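Local coordinates for PA14 domain-containing protein (Clostridium clariflavum, PDB 6QDI) that probably senses plant biomass polysaccharides outside the cell, as the calcium-binding tandem PA14 region of a membrane-bound, RsgI-type anti-sigma factor, at residues Ala224-Asp229 against Ala245-Ile250. Residues are numbered along the deposited sequence; the frame is centred on the assembly and turned at random.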
loop_
_atom_site.group_PDB
_atom_site.type_symbol
_atom_site.label_atom_id
_atom_site.label_comp_id
_atom_site.label_asym_id
_atom_site.label_seq_id
_atom_site.Cartn_x
_atom_site.Cartn_y
_atom_site.Cartn_z
ATOM N N ALA A 224 -10.660 -6.155 -15.939
ATOM C CA ALA A 224 -11.639 -5.416 -15.162
ATOM C C ALA A 224 -12.781 -5.016 -16.043
ATOM O O ALA A 224 -12.632 -4.801 -17.245
ATOM C CB ALA A 224 -11.041 -4.189 -14.509
ATOM N N SER A 225 -13.943 -4.860 -15.399
ATOM C CA SER A 225 -15.123 -4.294 -16.026
ATOM C C SER A 225 -15.826 -3.383 -15.044
ATOM O O SER A 225 -15.930 -3.705 -13.867
ATOM C CB SER A 225 -16.084 -5.365 -16.532
ATOM O OG SER A 225 -15.498 -6.052 -17.661
ATOM N N LEU A 226 -16.297 -2.251 -15.549
ATOM C CA LEU A 226 -16.997 -1.288 -14.722
ATOM C C LEU A 226 -18.379 -0.982 -15.265
ATOM O O LEU A 226 -18.530 -0.514 -16.409
ATOM C CB LEU A 226 -16.236 0.041 -14.646
ATOM C CG LEU A 226 -16.865 1.105 -13.758
ATOM C CD1 LEU A 226 -16.769 0.741 -12.277
ATOM C CD2 LEU A 226 -16.183 2.447 -13.981
ATOM N N TRP A 227 -19.376 -1.221 -14.417
ATOM C CA TRP A 227 -20.786 -0.898 -14.674
ATOM C C TRP A 227 -21.158 0.308 -13.818
ATOM O O TRP A 227 -20.943 0.315 -12.604
ATOM C CB TRP A 227 -21.678 -2.070 -14.270
ATOM C CG TRP A 227 -21.471 -3.296 -15.066
ATOM C CD1 TRP A 227 -20.479 -4.232 -14.948
ATOM C CD2 TRP A 227 -22.291 -3.744 -16.174
ATOM N NE1 TRP A 227 -20.659 -5.238 -15.870
ATOM C CE2 TRP A 227 -21.758 -4.971 -16.632
ATOM C CE3 TRP A 227 -23.445 -3.251 -16.786
ATOM C CZ2 TRP A 227 -22.317 -5.680 -17.701
ATOM C CZ3 TRP A 227 -24.016 -3.960 -17.829
ATOM C CH2 TRP A 227 -23.451 -5.169 -18.271
ATOM N N ILE A 228 -21.725 1.324 -14.455
ATOM C CA ILE A 228 -22.166 2.560 -13.808
ATOM C C ILE A 228 -23.632 2.714 -14.205
ATOM O O ILE A 228 -23.952 2.818 -15.409
ATOM C CB ILE A 228 -21.313 3.764 -14.328
ATOM C CG1 ILE A 228 -19.880 3.674 -13.830
ATOM C CG2 ILE A 228 -21.970 5.062 -14.020
ATOM C CD1 ILE A 228 -19.678 3.802 -12.352
ATOM N N ASP A 229 -24.515 2.701 -13.213
ATOM C CA ASP A 229 -25.953 2.760 -13.485
ATOM C C ASP A 229 -26.384 1.740 -14.520
ATOM O O ASP A 229 -27.193 1.989 -15.411
ATOM C CB ASP A 229 -26.412 4.174 -13.804
ATOM C CG ASP A 229 -26.369 5.090 -12.600
ATOM O OD1 ASP A 229 -26.524 4.596 -11.454
ATOM O OD2 ASP A 229 -26.212 6.326 -12.798
ATOM N N ALA A 245 -8.065 2.289 -17.970
ATOM C CA ALA A 245 -9.166 2.668 -18.842
ATOM C C ALA A 245 -9.971 3.738 -18.120
ATOM O O ALA A 245 -9.939 3.836 -16.881
ATOM C CB ALA A 245 -10.052 1.462 -19.148
ATOM N N LYS A 246 -10.734 4.509 -18.867
ATOM C CA LYS A 246 -11.540 5.565 -18.288
ATOM C C LYS A 246 -12.898 5.654 -18.949
ATOM O O LYS A 246 -13.086 5.237 -20.106
ATOM C CB LYS A 246 -10.834 6.887 -18.350
ATOM C CG LYS A 246 -10.574 7.446 -19.747
ATOM C CD LYS A 246 -9.765 8.751 -19.697
ATOM C CE LYS A 246 -9.351 9.317 -21.051
ATOM N NZ LYS A 246 -10.337 9.160 -22.145
ATOM N N THR A 247 -13.828 6.226 -18.190
ATOM C CA THR A 247 -15.135 6.569 -18.746
ATOM C C THR A 247 -15.031 7.872 -19.540
ATOM O O THR A 247 -14.078 8.630 -19.396
ATOM C CB THR A 247 -16.209 6.704 -17.647
ATOM O OG1 THR A 247 -15.931 7.823 -16.806
ATOM C CG2 THR A 247 -16.282 5.442 -16.797
ATOM N N GLU A 248 -16.080 8.161 -20.291
ATOM C CA GLU A 248 -16.330 9.515 -20.740
ATOM C C GLU A 248 -16.704 10.377 -19.532
ATOM O O GLU A 248 -16.997 9.873 -18.450
ATOM C CB GLU A 248 -17.466 9.531 -21.771
ATOM C CG GLU A 248 -17.170 8.699 -22.991
ATOM C CD GLU A 248 -15.928 9.179 -23.663
ATOM O OE1 GLU A 248 -15.894 10.360 -24.070
ATOM O OE2 GLU A 248 -14.967 8.391 -23.771
ATOM N N ALA A 249 -16.691 11.691 -19.704
ATOM C CA ALA A 249 -17.209 12.592 -18.676
ATOM C C ALA A 249 -18.704 12.400 -18.492
ATOM O O ALA A 249 -19.453 12.202 -19.487
ATOM C CB ALA A 249 -16.911 14.030 -19.023
ATOM N N ILE A 250 -19.151 12.449 -17.241
ATOM C CA ILE A 250 -20.534 12.250 -16.892
ATOM C C ILE A 250 -20.927 13.405 -15.973
ATOM O O ILE A 250 -20.241 13.682 -14.984
ATOM C CB ILE A 250 -20.741 10.908 -16.162
ATOM C CG1 ILE A 250 -20.214 9.728 -16.999
ATOM C CG2 ILE A 250 -22.224 10.756 -15.834
ATOM C CD1 ILE A 250 -20.119 8.429 -16.233
#
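In the second PA14 domain of the chain, two antiparallel sheets face each other as a beta-sandwich, and the contact of Leu226 and Ile228 with Thr247 and Ile250 illustrates how two such sheets can meet through apolar carbons, here including the methyl of a threonine. Strand 223-228 belongs to one sheet and strand 242-252 to the other; their backbones stand well apart, with 9.0 Å between Leu226 CA and Thr247 CA. Leu226 sends its CD2 methyl obliquely across to the methyl of Thr247, CD2 to CG2 4.1 Å. The threonine divides its two branches: with chi1 at 67°, CG2 lies anti to the carbonyl carbon and meets the leucine, while OG1 turns back along its own segment and donates to Glu248 O at 2.8 Å. OG1 stands 30° from the carbonyl plane of Glu248, and it is also hydrogen-bonded to Phe216 N of strand 212-220. Further along, Ile228 CG2 and Ile250 CD1 approach to 4.4 Å. In the neighbouring strand 257-266 of the same sheet as Leu226 and Ile228, Val260 and Leu262 touch Leu226, and Val258 touches Ile228. No hydrogen bond joins the two segments, so their attraction is dispersive and hydrophobic, while the buried threonine hydroxyl has its polar needs met within its own sheet.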